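Local coordinates for galactose mutarotase-like protein (Clostridium acetobutylicum, PDB 3OS7), which probably binds a carbohydrate and, like the aldose 1-epimerases of its family, may interconvert the alpha and beta anomers of aldose sugars, at residues I14-C20 and L31-D35; I21-A25 and D127-V131; V36-V41 and F65-P69; I52-P56 and V71-P75; L164-V170 and W330-L336. All blocks are in the same frame, centred on the assembly; numbering follows the deposited sequence. Where two conformers were deposited one is given.

Overall arrangement
Contacts 1, 3 and 4 use residues 14 to 75; contact 2 reaches from strand 18-25 across to strand 128-137, and contact 5 lies in the large antiparallel sheet. Contact 1 joins hairpin strands 18-25 and 28-33. Contact 3 comes after contact 1 along the chain and uses strand 39-45, the neighbour of strand 28-33. Its centre is about 10 Å from that of contact 1 and about 8 Å from that of contact 4. Contact 5 touches contact 2 where F23 meets L164, and contact 4 where L53 and L74 meet L164, Q166 and L336. Contact 2 packs the small sheet on the large beta-sandwich sheet. Contacts 3 and 4 tie helix 62-67 and its loops to strand 39-45 and to each other.

Contact 1 of 5, residues I14-C20 and L31-D35; sequences IWSEHKC and LIIPD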
# COMPACT_ATOMS: atom_id res chain seq x y z
N ILE A 14 -14.12 -16.95 -7.49
CA ILE A 14 -13.30 -16.38 -8.58
C ILE A 14 -12.17 -17.38 -8.85
O ILE A 14 -11.81 -18.15 -7.98
CB ILE A 14 -12.76 -14.96 -8.18
CG1 ILE A 14 -12.11 -14.23 -9.36
CG2 ILE A 14 -11.75 -15.06 -7.07
CD1 ILE A 14 -11.83 -12.74 -9.08
N TRP A 15 -11.65 -17.38 -10.08
CA TRP A 15 -10.61 -18.34 -10.47
C TRP A 15 -11.02 -19.77 -10.12
O TRP A 15 -10.22 -20.54 -9.57
CB TRP A 15 -9.29 -17.99 -9.79
CG TRP A 15 -8.51 -16.95 -10.47
CD1 TRP A 15 -8.01 -17.00 -11.74
CD2 TRP A 15 -8.06 -15.70 -9.92
NE1 TRP A 15 -7.29 -15.85 -12.02
CE2 TRP A 15 -7.32 -15.04 -10.91
CE3 TRP A 15 -8.24 -15.07 -8.68
CZ2 TRP A 15 -6.74 -13.79 -10.71
CZ3 TRP A 15 -7.68 -13.83 -8.49
CH2 TRP A 15 -6.93 -13.20 -9.50
N SER A 16 -12.28 -20.10 -10.40
CA SER A 16 -12.84 -21.45 -10.20
C SER A 16 -13.04 -21.99 -8.77
O SER A 16 -14.03 -22.67 -8.52
CB SER A 16 -12.08 -22.50 -11.03
OG SER A 16 -11.98 -22.06 -12.37
N GLU A 17 -12.11 -21.75 -7.86
CA GLU A 17 -12.19 -22.35 -6.53
C GLU A 17 -11.83 -21.41 -5.39
O GLU A 17 -11.64 -21.86 -4.27
CB GLU A 17 -11.29 -23.60 -6.47
CG GLU A 17 -9.87 -23.36 -7.01
CD GLU A 17 -8.92 -24.54 -6.81
OE1 GLU A 17 -9.38 -25.68 -6.57
OE2 GLU A 17 -7.70 -24.32 -6.90
N HIS A 18 -11.76 -20.11 -5.65
CA HIS A 18 -11.39 -19.17 -4.58
C HIS A 18 -12.52 -18.25 -4.20
O HIS A 18 -13.23 -17.76 -5.04
CB HIS A 18 -10.17 -18.36 -4.99
CG HIS A 18 -9.00 -19.21 -5.30
ND1 HIS A 18 -8.13 -19.66 -4.33
CD2 HIS A 18 -8.55 -19.72 -6.47
CE1 HIS A 18 -7.20 -20.41 -4.89
NE2 HIS A 18 -7.43 -20.45 -6.19
N LYS A 19 -12.69 -18.04 -2.90
CA LYS A 19 -13.72 -17.16 -2.43
C LYS A 19 -13.24 -15.71 -2.61
O LYS A 19 -12.04 -15.40 -2.50
CB LYS A 19 -14.08 -17.49 -0.99
CG LYS A 19 -14.77 -18.88 -0.90
CD LYS A 19 -15.20 -19.24 0.53
CE LYS A 19 -14.82 -20.66 0.91
NZ LYS A 19 -14.64 -20.74 2.40
N CYS A 20 -14.15 -14.83 -2.99
CA CYS A 20 -13.82 -13.42 -3.02
C CYS A 20 -15.03 -12.69 -2.46
O CYS A 20 -16.13 -13.28 -2.39
CB CYS A 20 -13.47 -12.98 -4.42
SG CYS A 20 -14.81 -12.90 -5.62
N LEU A 31 -13.54 -5.16 -4.82
CA LEU A 31 -13.37 -6.62 -4.86
C LEU A 31 -12.14 -6.95 -4.04
O LEU A 31 -11.07 -6.42 -4.32
CB LEU A 31 -13.22 -7.09 -6.30
CG LEU A 31 -12.94 -8.59 -6.50
CD1 LEU A 31 -14.07 -9.43 -5.89
CD2 LEU A 31 -12.77 -8.85 -8.00
N ILE A 32 -12.27 -7.84 -3.06
CA ILE A 32 -11.19 -8.25 -2.24
C ILE A 32 -10.97 -9.77 -2.35
O ILE A 32 -11.93 -10.54 -2.48
CB ILE A 32 -11.38 -7.82 -0.75
CG1 ILE A 32 -10.09 -8.00 0.06
CG2 ILE A 32 -12.56 -8.56 -0.08
CD1 ILE A 32 -10.20 -7.37 1.48
N ILE A 33 -9.69 -10.16 -2.36
CA ILE A 33 -9.28 -11.57 -2.51
C ILE A 33 -8.58 -12.07 -1.23
O ILE A 33 -7.35 -11.95 -1.09
CB ILE A 33 -8.34 -11.80 -3.69
CG1 ILE A 33 -8.79 -11.07 -4.97
CG2 ILE A 33 -8.22 -13.34 -3.95
CD1 ILE A 33 -10.13 -11.50 -5.51
N PRO A 34 -9.35 -12.63 -0.29
CA PRO A 34 -8.75 -13.09 0.97
C PRO A 34 -7.58 -14.06 0.81
O PRO A 34 -6.56 -13.90 1.49
CB PRO A 34 -9.94 -13.72 1.71
CG PRO A 34 -11.13 -13.01 1.16
CD PRO A 34 -10.81 -12.77 -0.29
N ASP A 35 -7.70 -15.01 -0.12
CA ASP A 35 -6.65 -16.01 -0.35
C ASP A 35 -5.29 -15.47 -0.80
O ASP A 35 -4.28 -16.16 -0.66
CB ASP A 35 -7.09 -17.02 -1.39
CG ASP A 35 -7.95 -18.15 -0.80
OD1 ASP A 35 -7.99 -18.28 0.44
OD2 ASP A 35 -8.57 -18.89 -1.57
O HOH W 1 -11.11 -19.40 -1.07
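Strands 18-20 and 31-33 run antiparallel, with 142° between their directions and a closest axis approach of 6.4 Å. They belong to the beta hairpin of strands 18-25 and 28-33. The pair opens toward this end: the CA atoms of C20 and I33 are 4.9 Å apart, but those of H18 and D35 are 7.1 Å apart. No backbone hydrogen bond joins the two segments here. Before H18 the chain makes a tight turn, closed by I14 N to H18 O (2.7 Å) and H18 N to I14 O (3.0 Å). W15 and S16 both have positive phi in this turn.

Apolar side chains fill the gap between the segments. I14 CD1 lies 4.1 Å from both L31 CD2 and I33 CD1. C20 SG meets L31 CD1 at 3.6 Å, and C20 CB meets I33 CD1 at 3.8 Å. The proline ring lies against the backbone, P34 CD 3.6 Å from K19 O. Beyond the segments, the W15 ring meets F65, its NE1 donates to L60 O, and the H18 ring stacks with F62.

The polar link lies where the strands diverge. H18 ND1 donates to D35 OD2 at 2.9 Å, almost straight at 171°. The same D35 OD2 accepts a hydrogen bond from water 1 at 2.6 Å, and this water accepts one from K19 N at 2.8 Å.

Contact 2 of 5, residues I21-A25 and D127-V131; sequences IRFAA and DKALV
Two extended strands from different sheets lie face to face, as in a beta-sandwich. Strand 21-25 and strand 128-131 run nearly antiparallel, at 153°, with axes 6.0 Å apart at closest approach. The small side chains of A25 and A129 let the backbones come this close. No hydrogen bond joins them. The A25 and K128 CA atoms are 5.6 Å apart.

D127 O lies 3.6 Å from A25 CB. K128 points away, but its CA is 4.1 Å from A25 CB. A129 points toward the first strand, its CB 3.7 Å from A24 O, 4.1 Å from A25 CB and 4.3 Å from F23 CB. V131 (chi1 t) sets CG2 over one face of the F23 ring, a CH-pi contact 3.9 Å from the centroid. F23 has chi1 p and chi2 -67°, and its CG is 3.8 Å from V131 CG2. V131 CG2 also lies 3.9 Å from I21 CG2 (chi1 and chi2 m).

Strand 21-25 sits between strands 8-14 and 28-33 of its own sheet, and strand 128-137 beside strand 151-160.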
# COMPACT_ATOMS: atom_id res chain seq x y z
N ILE A 21 -14.82 -11.47 -2.00
CA ILE A 21 -15.92 -10.62 -1.55
C ILE A 21 -15.99 -9.37 -2.41
O ILE A 21 -15.01 -8.61 -2.50
CB ILE A 21 -15.78 -10.21 -0.04
CG1 ILE A 21 -15.55 -11.41 0.89
CG2 ILE A 21 -17.00 -9.37 0.38
CD1 ILE A 21 -16.72 -12.32 1.06
N ARG A 22 -17.14 -9.18 -3.06
CA ARG A 22 -17.45 -7.96 -3.79
C ARG A 22 -18.36 -7.11 -2.90
O ARG A 22 -19.29 -7.62 -2.29
CB ARG A 22 -18.18 -8.30 -5.06
CG ARG A 22 -18.03 -7.35 -6.18
CD ARG A 22 -18.61 -7.95 -7.47
NE ARG A 22 -17.95 -9.18 -7.92
CZ ARG A 22 -16.89 -9.24 -8.74
NH1 ARG A 22 -16.29 -8.15 -9.19
NH2 ARG A 22 -16.41 -10.42 -9.08
N PHE A 23 -18.08 -5.82 -2.80
CA PHE A 23 -18.87 -4.96 -1.90
C PHE A 23 -19.07 -3.59 -2.51
O PHE A 23 -18.23 -3.11 -3.26
CB PHE A 23 -18.32 -4.95 -0.44
CG PHE A 23 -16.86 -4.53 -0.27
CD1 PHE A 23 -15.82 -5.31 -0.75
CD2 PHE A 23 -16.54 -3.41 0.49
CE1 PHE A 23 -14.50 -4.95 -0.52
CE2 PHE A 23 -15.21 -3.02 0.68
CZ PHE A 23 -14.19 -3.79 0.17
N ALA A 24 -20.20 -2.97 -2.18
CA ALA A 24 -20.67 -1.78 -2.86
C ALA A 24 -21.38 -0.87 -1.87
O ALA A 24 -22.17 -1.34 -1.03
CB ALA A 24 -21.63 -2.19 -3.99
N ALA A 25 -21.10 0.42 -1.97
CA ALA A 25 -21.86 1.43 -1.22
C ALA A 25 -21.57 2.77 -1.83
O ALA A 25 -20.47 3.00 -2.33
CB ALA A 25 -21.45 1.41 0.28
N ASP A 127 -25.48 3.50 5.38
CA ASP A 127 -25.25 3.31 3.96
C ASP A 127 -23.77 3.01 3.67
O ASP A 127 -23.25 3.47 2.67
CB ASP A 127 -25.73 4.53 3.17
CG ASP A 127 -27.24 4.77 3.30
OD1 ASP A 127 -27.95 3.89 3.85
OD2 ASP A 127 -27.72 5.84 2.85
N LYS A 128 -23.14 2.23 4.54
CA LYS A 128 -21.74 1.80 4.36
C LYS A 128 -21.62 0.27 4.28
O LYS A 128 -22.41 -0.44 4.91
CB LYS A 128 -20.91 2.23 5.55
CG LYS A 128 -20.94 3.75 5.80
CD LYS A 128 -20.31 4.14 7.14
CE LYS A 128 -20.62 5.59 7.51
NZ LYS A 128 -20.13 6.54 6.46
N ALA A 129 -20.60 -0.22 3.57
CA ALA A 129 -20.31 -1.64 3.51
C ALA A 129 -18.96 -1.85 4.13
O ALA A 129 -17.98 -1.23 3.72
CB ALA A 129 -20.37 -2.17 2.06
N LEU A 130 -18.91 -2.73 5.13
CA LEU A 130 -17.71 -3.04 5.88
C LEU A 130 -17.28 -4.49 5.67
O LEU A 130 -18.08 -5.43 5.85
CB LEU A 130 -17.94 -2.77 7.38
CG LEU A 130 -16.81 -3.10 8.35
CD1 LEU A 130 -15.67 -2.15 8.15
CD2 LEU A 130 -17.25 -3.05 9.79
N VAL A 131 -16.03 -4.67 5.25
CA VAL A 131 -15.42 -5.99 5.12
C VAL A 131 -14.07 -5.98 5.82
O VAL A 131 -13.23 -5.10 5.58
CB VAL A 131 -15.24 -6.37 3.67
CG1 VAL A 131 -14.46 -7.69 3.57
CG2 VAL A 131 -16.58 -6.49 2.96

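Contact 3 of 5, residues V36-V41 and F65-P69; sequences VGGNVV and FKNRP
A turn leading into strand 39-41 packs against the end of helix 62-67. The V36 and K66 CA atoms are 5.9 Å apart. G37 and G38 both have positive phi (71° and 52°), and N39 N donates to V36 O at 3.2 Å. F65 and K66 lie on helix 62-67, and R68 N donates to F65 O at 3.0 Å.

V36 (chi1 t) is the main bump and enters a hollow bounded by F65, K66 and P69. V36 CB is 3.6 Å from F65 CE2, while V36 CG1 is 3.9 Å from K66 CA and 3.7 Å from P69 CB. The F65 ring (chi1 t, chi2 53°) answers, reaching between V36 and V41, with its CZ 3.7 Å from V41 CG1 (chi1 m) and 4.2 Å from N39 ND2. N39 (chi1 t) points toward the helix end, but its ND2 donates to Y72 O and its OD1 accepts from L74 N.

No hydrogen bond joins the two segments; the fit is mainly apolar, with the N39 amide at its edge (ND2 3.6 Å from P69 O). The contact joins helix 62-67 to the bulged start of strand 39-45, where G38, with positive phi, and N39 form a G1 beta bulge opposite I33.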
# COMPACT_ATOMS: atom_id res chain seq x y z
N VAL A 36 -5.26 -14.26 -1.38
CA VAL A 36 -4.00 -13.63 -1.73
C VAL A 36 -3.88 -12.24 -1.05
O VAL A 36 -4.23 -11.20 -1.61
CB VAL A 36 -3.80 -13.55 -3.26
CG1 VAL A 36 -2.42 -13.04 -3.58
CG2 VAL A 36 -4.03 -14.95 -3.94
N GLY A 37 -3.38 -12.25 0.17
CA GLY A 37 -3.03 -11.01 0.87
C GLY A 37 -4.18 -10.15 1.31
O GLY A 37 -3.96 -8.99 1.70
N GLY A 38 -5.40 -10.67 1.28
CA GLY A 38 -6.58 -9.81 1.50
C GLY A 38 -6.53 -8.60 0.59
O GLY A 38 -6.91 -7.49 0.98
N ASN A 39 -6.10 -8.83 -0.65
CA ASN A 39 -5.83 -7.73 -1.58
C ASN A 39 -7.14 -7.24 -2.19
O ASN A 39 -7.87 -8.01 -2.81
CB ASN A 39 -4.86 -8.23 -2.65
CG ASN A 39 -4.32 -7.12 -3.54
OD1 ASN A 39 -5.04 -6.16 -3.87
ND2 ASN A 39 -3.06 -7.27 -3.99
N VAL A 40 -7.43 -5.95 -1.99
CA VAL A 40 -8.44 -5.23 -2.76
C VAL A 40 -7.90 -4.90 -4.18
O VAL A 40 -7.08 -4.00 -4.35
CB VAL A 40 -8.92 -3.95 -2.04
CG1 VAL A 40 -9.97 -3.21 -2.88
CG2 VAL A 40 -9.46 -4.31 -0.65
N VAL A 41 -8.33 -5.67 -5.16
CA VAL A 41 -7.83 -5.60 -6.53
C VAL A 41 -8.64 -4.73 -7.45
O VAL A 41 -8.20 -4.42 -8.56
CB VAL A 41 -7.71 -7.01 -7.16
CG1 VAL A 41 -6.69 -7.83 -6.40
CG2 VAL A 41 -9.08 -7.74 -7.29
N PHE A 65 -0.90 -14.54 -10.29
CA PHE A 65 -1.30 -13.50 -9.35
C PHE A 65 -0.68 -13.75 -7.97
O PHE A 65 0.01 -12.87 -7.42
CB PHE A 65 -2.82 -13.41 -9.26
CG PHE A 65 -3.31 -12.40 -8.23
CD1 PHE A 65 -2.84 -11.08 -8.25
CD2 PHE A 65 -4.20 -12.77 -7.26
CE1 PHE A 65 -3.29 -10.15 -7.31
CE2 PHE A 65 -4.64 -11.84 -6.30
CZ PHE A 65 -4.19 -10.54 -6.33
N LYS A 66 -0.85 -14.95 -7.44
CA LYS A 66 -0.36 -15.27 -6.09
C LYS A 66 1.15 -15.12 -5.97
O LYS A 66 1.66 -14.75 -4.92
CB LYS A 66 -0.77 -16.68 -5.68
CG LYS A 66 -0.17 -17.16 -4.35
CD LYS A 66 -0.74 -18.51 -3.91
CE LYS A 66 -0.13 -19.69 -4.68
NZ LYS A 66 -0.72 -21.02 -4.28
N ASN A 67 1.86 -15.41 -7.06
CA ASN A 67 3.32 -15.29 -7.07
C ASN A 67 3.85 -13.87 -7.18
O ASN A 67 4.99 -13.61 -6.78
CB ASN A 67 3.89 -16.13 -8.19
CG ASN A 67 3.91 -17.60 -7.85
OD1 ASN A 67 3.93 -17.98 -6.66
ND2 ASN A 67 3.91 -18.43 -8.87
N ARG A 68 3.03 -12.95 -7.69
CA ARG A 68 3.42 -11.52 -7.80
C ARG A 68 2.20 -10.61 -7.62
O ARG A 68 1.75 -9.94 -8.53
CB ARG A 68 4.10 -11.27 -9.14
CG ARG A 68 4.93 -10.02 -9.16
CD ARG A 68 5.19 -9.58 -10.57
NE ARG A 68 6.09 -8.43 -10.62
CZ ARG A 68 6.36 -7.76 -11.73
NH1 ARG A 68 5.79 -8.13 -12.86
NH2 ARG A 68 7.15 -6.72 -11.69
N PRO A 69 1.66 -10.58 -6.40
CA PRO A 69 0.44 -9.79 -6.20
C PRO A 69 0.73 -8.31 -6.01
O PRO A 69 -0.19 -7.46 -6.11
CB PRO A 69 -0.15 -10.42 -4.93
CG PRO A 69 1.04 -10.84 -4.17
CD PRO A 69 1.99 -11.38 -5.22

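Contact 4 of 5, residues I52-P56 and V71-P75; sequences ILRTP and VYGLP
This is a loop-to-loop contact. The loop after strand 50-51 meets the loop between helix 62-67 and strand 76-77, beside strand 178-189 of the large sheet. Neither segment is regular helix or strand. CA 53 to 56 and CA 71 to 74 run 128° apart. L53 lies nearest G73 and R54 nearest Y72, each with CA atoms 5.1 Å apart.

One backbone hydrogen bond crosses, from G73 N to R54 O at 2.9 Å. G73 has phi 58° and psi -134°, a conformation that favours glycine. The R54 side chain is extended, with chi1, chi2 and chi3 all t. Its NH1 donates to V71 O at 2.9 Å and 168°. Its guanidinium stacks on the Y72 ring, centres 4.5 Å apart and planes at 10°. Y72 (chi1 m, chi2 -79°) carries P56 on the opposite face: P56 CG is 4.1 Å from the ring centroid, a CH-pi contact. P56 N is 3.4 Å from Y72 CD1. Deeper in, L53 CD2 meets L74 CD2 at 3.8 Å; both leucines have chi1 m and chi2 t.

T55 points away and hydrogen-bonds through OG1 to V41 O. R54 also makes a cation-pi contact with Y297. The positive charge of R54 is therefore held by two tyrosine rings and the V71 carbonyl, and the Y72 ring is clamped between arginine and proline.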
# COMPACT_ATOMS: atom_id res chain seq x y z
N ILE A 52 -10.04 2.80 -10.13
CA ILE A 52 -8.85 3.35 -9.46
C ILE A 52 -7.65 2.39 -9.42
O ILE A 52 -6.52 2.78 -9.69
CB ILE A 52 -9.18 3.76 -8.03
CG1 ILE A 52 -10.21 4.89 -8.04
CG2 ILE A 52 -7.89 4.14 -7.25
CD1 ILE A 52 -10.67 5.31 -6.63
N LEU A 53 -7.89 1.16 -9.02
CA LEU A 53 -6.82 0.21 -8.72
C LEU A 53 -6.56 -0.73 -9.89
O LEU A 53 -7.50 -1.20 -10.54
CB LEU A 53 -7.14 -0.66 -7.48
CG LEU A 53 -7.29 0.09 -6.16
CD1 LEU A 53 -7.91 -0.77 -5.05
CD2 LEU A 53 -5.93 0.73 -5.75
N ARG A 54 -5.29 -1.04 -10.10
CA ARG A 54 -4.91 -1.94 -11.17
C ARG A 54 -5.38 -3.35 -10.83
O ARG A 54 -4.98 -3.89 -9.81
CB ARG A 54 -3.41 -1.92 -11.39
CG ARG A 54 -3.04 -2.64 -12.68
CD ARG A 54 -1.61 -3.00 -12.64
NE ARG A 54 -1.11 -3.44 -13.93
CZ ARG A 54 -0.11 -4.28 -14.09
NH1 ARG A 54 0.55 -4.78 -13.04
NH2 ARG A 54 0.28 -4.59 -15.32
N THR A 55 -6.20 -3.94 -11.70
CA THR A 55 -6.89 -5.21 -11.46
C THR A 55 -6.36 -6.27 -12.44
O THR A 55 -6.17 -5.97 -13.62
CB THR A 55 -8.41 -5.06 -11.72
OG1 THR A 55 -8.93 -3.90 -11.04
CG2 THR A 55 -9.21 -6.33 -11.30
N PRO A 56 -6.16 -7.52 -11.98
CA PRO A 56 -5.83 -8.62 -12.90
C PRO A 56 -6.79 -8.74 -14.08
O PRO A 56 -8.00 -8.65 -13.90
CB PRO A 56 -5.95 -9.87 -12.02
CG PRO A 56 -5.58 -9.40 -10.68
CD PRO A 56 -6.17 -7.99 -10.58
N VAL A 71 1.97 -6.03 -7.79
CA VAL A 71 1.71 -5.13 -8.92
C VAL A 71 0.22 -4.94 -9.24
O VAL A 71 -0.11 -4.36 -10.26
CB VAL A 71 2.50 -5.55 -10.15
CG1 VAL A 71 3.96 -5.47 -9.83
CG2 VAL A 71 2.08 -6.95 -10.67
N TYR A 72 -0.66 -5.39 -8.33
CA TYR A 72 -2.08 -5.15 -8.41
C TYR A 72 -2.68 -4.69 -7.07
O TYR A 72 -2.26 -5.09 -5.98
CB TYR A 72 -2.82 -6.44 -8.80
CG TYR A 72 -2.44 -6.93 -10.18
CD1 TYR A 72 -2.99 -6.33 -11.32
CD2 TYR A 72 -1.54 -7.97 -10.34
CE1 TYR A 72 -2.63 -6.77 -12.61
CE2 TYR A 72 -1.20 -8.43 -11.60
CZ TYR A 72 -1.73 -7.82 -12.73
OH TYR A 72 -1.37 -8.29 -13.98
N GLY A 73 -3.71 -3.87 -7.19
CA GLY A 73 -4.57 -3.53 -6.04
C GLY A 73 -3.83 -2.91 -4.85
O GLY A 73 -2.99 -2.00 -5.02
N LEU A 74 -4.14 -3.40 -3.65
CA LEU A 74 -3.59 -2.87 -2.40
C LEU A 74 -2.84 -4.00 -1.65
O LEU A 74 -3.40 -4.65 -0.75
CB LEU A 74 -4.71 -2.30 -1.52
CG LEU A 74 -5.50 -1.11 -2.07
CD1 LEU A 74 -6.61 -0.70 -1.13
CD2 LEU A 74 -4.54 0.07 -2.29
N PRO A 75 -1.59 -4.25 -2.03
CA PRO A 75 -0.75 -5.27 -1.38
C PRO A 75 -0.14 -4.77 -0.09
O PRO A 75 0.69 -3.88 -0.09
CB PRO A 75 0.35 -5.54 -2.41
CG PRO A 75 -0.03 -4.70 -3.63
CD PRO A 75 -0.85 -3.59 -3.12

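Contact 5 of 5, residues L164-V170 and W330-L336; sequences LKQTTSV and WSGVCKL. With EDO (1,2-ethanediol), chain H.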
# COMPACT_ATOMS: atom_id res chain seq x y z
N LEU A 164 -13.39 4.62 -0.22
CA LEU A 164 -12.89 3.48 0.53
C LEU A 164 -12.00 3.96 1.67
O LEU A 164 -11.07 4.70 1.43
CB LEU A 164 -12.09 2.54 -0.36
CG LEU A 164 -11.58 1.24 0.30
CD1 LEU A 164 -12.77 0.33 0.63
CD2 LEU A 164 -10.61 0.47 -0.66
N LYS A 165 -12.30 3.53 2.89
CA LYS A 165 -11.44 3.76 4.05
C LYS A 165 -10.83 2.44 4.48
O LYS A 165 -11.51 1.41 4.65
CB LYS A 165 -12.25 4.36 5.21
CG LYS A 165 -11.43 4.72 6.43
CD LYS A 165 -12.23 5.59 7.43
CE LYS A 165 -12.85 4.85 8.52
NZ LYS A 165 -13.02 5.78 9.70
N GLN A 166 -9.52 2.45 4.56
CA GLN A 166 -8.72 1.31 4.89
C GLN A 166 -8.08 1.57 6.25
O GLN A 166 -7.24 2.47 6.38
CB GLN A 166 -7.63 1.16 3.82
CG GLN A 166 -6.53 0.15 4.15
CD GLN A 166 -5.35 0.32 3.22
OE1 GLN A 166 -5.23 -0.35 2.20
NE2 GLN A 166 -4.52 1.30 3.54
N THR A 167 -8.45 0.78 7.26
CA THR A 167 -7.78 0.82 8.56
C THR A 167 -6.96 -0.47 8.69
O THR A 167 -7.50 -1.58 8.73
CB THR A 167 -8.79 1.00 9.74
OG1 THR A 167 -9.55 2.20 9.55
CG2 THR A 167 -8.07 1.12 11.10
N THR A 168 -5.64 -0.30 8.75
CA THR A 168 -4.66 -1.40 8.84
C THR A 168 -4.18 -1.48 10.28
O THR A 168 -3.85 -0.47 10.88
CB THR A 168 -3.47 -1.14 7.93
OG1 THR A 168 -3.95 -0.86 6.61
CG2 THR A 168 -2.50 -2.31 7.92
N SER A 169 -4.17 -2.66 10.86
CA SER A 169 -3.68 -2.77 12.24
C SER A 169 -2.97 -4.06 12.44
O SER A 169 -3.26 -5.04 11.75
CB SER A 169 -4.83 -2.62 13.25
OG SER A 169 -5.84 -3.55 12.99
N VAL A 170 -2.05 -4.07 13.39
CA VAL A 170 -1.38 -5.27 13.78
C VAL A 170 -1.20 -5.23 15.29
O VAL A 170 -1.02 -4.15 15.86
CB VAL A 170 -0.03 -5.47 13.05
CG1 VAL A 170 0.85 -4.28 13.21
CG2 VAL A 170 0.63 -6.72 13.54
N TRP A 330 -0.48 -1.32 16.50
CA TRP A 330 -0.25 -0.18 15.61
C TRP A 330 -1.45 -0.16 14.66
O TRP A 330 -1.96 -1.22 14.26
CB TRP A 330 1.05 -0.38 14.79
CG TRP A 330 1.22 0.65 13.65
CD1 TRP A 330 1.90 1.83 13.71
CD2 TRP A 330 0.68 0.57 12.33
NE1 TRP A 330 1.82 2.48 12.51
CE2 TRP A 330 1.08 1.73 11.65
CE3 TRP A 330 -0.06 -0.39 11.65
CZ2 TRP A 330 0.71 1.97 10.33
CZ3 TRP A 330 -0.42 -0.15 10.35
CH2 TRP A 330 -0.05 1.02 9.70
N SER A 331 -1.92 1.04 14.32
CA SER A 331 -2.98 1.19 13.31
C SER A 331 -2.70 2.42 12.43
O SER A 331 -2.25 3.46 12.92
CB SER A 331 -4.35 1.33 13.98
OG SER A 331 -5.38 1.55 13.03
N GLY A 332 -3.00 2.30 11.14
CA GLY A 332 -2.91 3.43 10.23
C GLY A 332 -4.13 3.44 9.34
O GLY A 332 -4.73 2.38 9.11
N VAL A 333 -4.50 4.61 8.85
CA VAL A 333 -5.65 4.76 7.99
C VAL A 333 -5.30 5.44 6.67
O VAL A 333 -4.61 6.47 6.66
CB VAL A 333 -6.71 5.62 8.67
CG1 VAL A 333 -7.93 5.80 7.81
CG2 VAL A 333 -7.07 5.03 10.03
N CYS A 334 -5.81 4.89 5.56
CA CYS A 334 -5.76 5.55 4.25
C CYS A 334 -7.15 5.62 3.67
O CYS A 334 -8.04 4.84 4.08
CB CYS A 334 -4.85 4.81 3.29
SG CYS A 334 -3.12 4.80 3.77
N LYS A 335 -7.37 6.59 2.79
CA LYS A 335 -8.64 6.75 2.12
C LYS A 335 -8.40 6.89 0.63
O LYS A 335 -7.45 7.52 0.22
CB LYS A 335 -9.38 7.98 2.66
CG LYS A 335 -9.78 7.85 4.10
CD LYS A 335 -10.42 9.13 4.61
CE LYS A 335 -10.73 9.03 6.10
NZ LYS A 335 -11.38 10.26 6.63
N LEU A 336 -9.27 6.28 -0.16
CA LEU A 336 -9.21 6.41 -1.61
C LEU A 336 -10.59 6.90 -2.08
O LEU A 336 -11.60 6.30 -1.73
CB LEU A 336 -8.91 5.06 -2.24
CG LEU A 336 -7.48 4.58 -2.21
CD1 LEU A 336 -7.43 3.10 -2.68
CD2 LEU A 336 -6.62 5.45 -3.11
C1 EDO H . -4.96 -5.41 15.63
O1 EDO H . -6.16 -4.64 15.59
C2 EDO H . -5.07 -6.59 14.66
O2 EDO H . -6.17 -7.45 15.02
O HOH W 2 -13.20 9.06 8.65
O HOH W 3 -4.00 1.92 6.10
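Backbone hydrogen bonds dominate. Strands 164-170 and 330-336 are antiparallel neighbours, at 164°, inside the large sheet of the galactose mutarotase-type beta-sandwich. Pairs L164-L336, Q166-C334, T168-G332 and V170-W330 are hydrogen-bonded, each by two N to O bonds of 2.9 to 3.0 Å. K165-K335, T167-V333 and S169-S331 are non-hydrogen-bonded pairs. There CA-H...O contacts add to the ladder, such as S331 CA to T168 O at 3.1 Å.

Apolar packing lies on the buried face with L164, V170, W330 and L336. V170 CG1 is 4.2 Å from W330 CB. A CB on G332 would clash with W330 CH2.

Polar groups use both faces. Water 3 accepts from Q166 NE2 at 2.7 Å. Q166 OE1 hydrogen-bonds to Y157 OH and T168 OG1 to Y184 OH. On the other face, S169 OG is hydrogen-bonded at 2.8 Å to O1 of an ethanediol, probably from the crystallisation liquor.

The buried face is not purely apolar: Q166 and T168 satisfy their polar ends with tyrosine hydroxyls and water.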